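Local atomic coordinates of angiopoietin-related protein 3 (Homo sapiens, PDB entry 6EUA), a protein that raises plasma triglycerides by inhibiting lipoprotein lipase and, through its fibrinogen-like domain, mediates endothelial cell adhesion. Residues F80-L84 with E85-S89. Sequence-based numbering, arbitrary orientation. Where two conformers were deposited one is given.
Sequences FWLGL and EKIYS
I87 folds back from the first turn of helix 84-91 onto the residues that lead into it, meeting W81, L82, G83 and L84. Its CG1 lies anti to its own carbonyl carbon (chi1 -66°), which lays that branch against the G83 carbonyl and carries CD1 on to the indole. There CD1 approaches the six-membered ring of W81 obliquely, 3.9 Å from CZ2, while L84 CG borders the same ring in its plane. L84 CD2 lies 4.4 Å from I87 CD1, so W81, L84 and I87 converge at one spot. L82 reaches the helix by two routes: its CD2 approaches I87 CG1 at 4.1 Å, and its CG stands 4.0 Å from K86 CB, the lysine chain crossing it at about a right angle. K86 NZ continues beyond this cluster to the carbonyls of Y71 and of G20 in a neighbouring subunit. Two backbone bonds close the first turn of the helix: I87 N donates to G83 O over 2.8 Å, and Y88 N to L84 O, also over 2.8 Å. G83, at the N-cap, has backbone angles (phi 118°, psi 127°) that glycine readily adopts. W81 NE1 bonds Y69 O; I87 also touches I52, and L82 touches V39. The arrangement is a strand-to-helix connection with a glycine N-cap, by which the fibrinogen C-terminal domain seats helix 84-91 against the antiparallel sheet containing strands 37-44 and 47-55.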
ATOM      1  N   PHE A  80       5.019  -7.254   8.931  1.00 28.37           N
ATOM      2  CA  PHE A  80       6.072  -7.997   8.254  1.00 34.41           C
ATOM      3  C   PHE A  80       7.337  -7.988   9.099  1.00 33.24           C
ATOM      4  O   PHE A  80       7.509  -7.173  10.013  1.00 31.14           O
ATOM      5  CB  PHE A  80       6.383  -7.413   6.864  1.00 21.31           C
ATOM      6  CG  PHE A  80       7.208  -6.171   6.918  1.00 20.51           C
ATOM      7  CD1 PHE A  80       6.601  -4.932   7.024  1.00 26.61           C
ATOM      8  CD2 PHE A  80       8.600  -6.239   6.894  1.00 26.82           C
ATOM      9  CE1 PHE A  80       7.366  -3.771   7.096  1.00 23.18           C
ATOM     10  CE2 PHE A  80       9.368  -5.094   6.975  1.00 26.98           C
ATOM     11  CZ  PHE A  80       8.749  -3.852   7.075  1.00 29.94           C
ATOM     12  N   TRP A  81       8.250  -8.879   8.714  1.00 30.93           N
ATOM     13  CA  TRP A  81       9.620  -8.932   9.207  1.00 32.30           C
ATOM     14  C   TRP A  81      10.530  -9.009   7.990  1.00 28.84           C
ATOM     15  O   TRP A  81      10.361  -9.898   7.151  1.00 31.79           O
ATOM     16  CB  TRP A  81       9.824 -10.149  10.103  1.00 28.83           C
ATOM     17  CG  TRP A  81      11.262 -10.394  10.421  1.00 23.40           C
ATOM     18  CD1 TRP A  81      12.095 -11.298   9.833  1.00 26.18           C
ATOM     19  CD2 TRP A  81      12.033  -9.723  11.420  1.00 26.45           C
ATOM     20  NE1 TRP A  81      13.340 -11.233  10.407  1.00 25.50           N
ATOM     21  CE2 TRP A  81      13.327 -10.278  11.392  1.00 28.47           C
ATOM     22  CE3 TRP A  81      11.752  -8.708  12.341  1.00 23.82           C
ATOM     23  CZ2 TRP A  81      14.336  -9.861  12.252  1.00 25.91           C
ATOM     24  CZ3 TRP A  81      12.765  -8.286  13.186  1.00 31.45           C
ATOM     25  CH2 TRP A  81      14.040  -8.864  13.133  1.00 28.69           C
ATOM     26  N   LEU A  82      11.470  -8.071   7.871  1.00 25.56           N
ATOM     27  CA  LEU A  82      12.176  -7.937   6.599  1.00 21.28           C
ATOM     28  C   LEU A  82      13.010  -9.181   6.274  1.00 28.16           C
ATOM     29  O   LEU A  82      13.086  -9.599   5.110  1.00 26.94           O
ATOM     30  CB  LEU A  82      13.051  -6.694   6.616  1.00 24.35           C
ATOM     31  CG  LEU A  82      13.815  -6.484   5.298  1.00 26.61           C
ATOM     32  CD1 LEU A  82      12.852  -6.311   4.115  1.00 23.29           C
ATOM     33  CD2 LEU A  82      14.740  -5.278   5.422  1.00 24.50           C
ATOM     34  N   GLY A  83      13.616  -9.798   7.287  1.00 23.30           N
ATOM     35  CA  GLY A  83      14.513 -10.953   7.033  1.00 29.10           C
ATOM     36  C   GLY A  83      15.908 -10.605   7.493  1.00 30.60           C
ATOM     37  O   GLY A  83      16.472  -9.564   7.138  1.00 27.68           O
ATOM     38  N   LEU A  84      16.477 -11.475   8.341  1.00 27.81           N
ATOM     39  CA  LEU A  84      17.803 -11.213   8.903  1.00 29.18           C
ATOM     40  C   LEU A  84      18.860 -11.114   7.809  1.00 33.64           C
ATOM     41  O   LEU A  84      19.736 -10.237   7.854  1.00 28.72           O
ATOM     42  CB  LEU A  84      18.175 -12.299   9.915  1.00 30.53           C
ATOM     43  CG  LEU A  84      17.409 -12.187  11.239  1.00 30.75           C
ATOM     44  CD1 LEU A  84      17.558 -13.441  12.134  1.00 34.23           C
ATOM     45  CD2 LEU A  84      17.844 -10.934  11.992  1.00 33.12           C
ATOM     46  N   GLU A  85      18.783 -11.989   6.804  1.00 25.78           N
ATOM     47  CA  GLU A  85      19.748 -11.910   5.717  0.56 26.46           C
ATOM     48  C   GLU A  85      19.630 -10.581   4.979  1.00 27.60           C
ATOM     49  O   GLU A  85      20.644  -9.963   4.628  1.00 31.66           O
ATOM     50  CB  GLU A  85      19.568 -13.094   4.768  0.56 28.42           C
ATOM     51  CG  GLU A  85      20.825 -13.954   4.633  0.56 34.82           C
ATOM     52  CD  GLU A  85      22.116 -13.184   4.932  0.56 41.04           C
ATOM     53  OE1 GLU A  85      22.439 -12.226   4.178  0.56 44.77           O
ATOM     54  OE2 GLU A  85      22.806 -13.542   5.919  0.56 30.65           O
ATOM     55  N   LYS A  86      18.411 -10.104   4.770  1.00 24.52           N
ATOM     56  CA  LYS A  86      18.250  -8.818   4.105  1.00 27.32           C
ATOM     57  C   LYS A  86      18.707  -7.665   4.998  1.00 33.21           C
ATOM     58  O   LYS A  86      19.359  -6.727   4.517  1.00 23.60           O
ATOM     59  CB  LYS A  86      16.801  -8.649   3.665  1.00 29.27           C
ATOM     60  CG  LYS A  86      16.457  -9.494   2.438  1.00 23.86           C
ATOM     61  CD  LYS A  86      15.017  -9.266   2.011  1.00 27.73           C
ATOM     62  CE  LYS A  86      14.630 -10.157   0.843  1.00 32.27           C
ATOM     63  NZ  LYS A  86      14.887 -11.567   1.145  1.00 39.13           N
ATOM     64  N   ILE A  87      18.415  -7.730   6.305  1.00 29.58           N
ATOM     65  CA  ILE A  87      18.869  -6.670   7.210  1.00 31.48           C
ATOM     66  C   ILE A  87      20.387  -6.613   7.230  1.00 23.94           C
ATOM     67  O   ILE A  87      20.983  -5.528   7.187  1.00 29.21           O
ATOM     68  CB  ILE A  87      18.304  -6.865   8.631  1.00 22.72           C
ATOM     69  CG1 ILE A  87      16.796  -6.706   8.629  1.00 25.60           C
ATOM     70  CG2 ILE A  87      18.924  -5.855   9.601  1.00 25.89           C
ATOM     71  CD1 ILE A  87      16.116  -7.601   9.642  1.00 24.39           C
ATOM     72  N   TYR A  88      21.039  -7.782   7.302  1.00 24.92           N
ATOM     73  CA  TYR A  88      22.496  -7.799   7.332  1.00 26.24           C
ATOM     74  C   TYR A  88      23.069  -7.292   6.018  1.00 27.64           C
ATOM     75  O   TYR A  88      24.105  -6.616   6.021  1.00 27.51           O
ATOM     76  CB  TYR A  88      23.036  -9.205   7.659  1.00 27.52           C
ATOM     77  CG  TYR A  88      24.548  -9.223   7.755  1.00 40.55           C
ATOM     78  CD1 TYR A  88      25.191  -8.738   8.885  1.00 42.37           C
ATOM     79  CD2 TYR A  88      25.334  -9.680   6.699  1.00 42.92           C
ATOM     80  CE1 TYR A  88      26.573  -8.711   8.974  1.00 44.63           C
ATOM     81  CE2 TYR A  88      26.727  -9.662   6.779  1.00 44.41           C
ATOM     82  CZ  TYR A  88      27.338  -9.175   7.925  1.00 50.48           C
ATOM     83  OH  TYR A  88      28.713  -9.145   8.034  1.00 56.85           O
ATOM     84  N   SER A  89      22.396  -7.581   4.893  1.00 26.37           N
ATOM     85  CA  SER A  89      22.836  -7.045   3.606  1.00 29.41           C
ATOM     86  C   SER A  89      22.883  -5.523   3.633  1.00 26.33           C
ATOM     87  O   SER A  89      23.765  -4.902   3.026  1.00 28.73           O
ATOM     88  CB  SER A  89      21.900  -7.516   2.493  1.00 26.61           C
ATOM     89  OG  SER A  89      22.220  -8.829   2.105  1.00 44.23           O
TER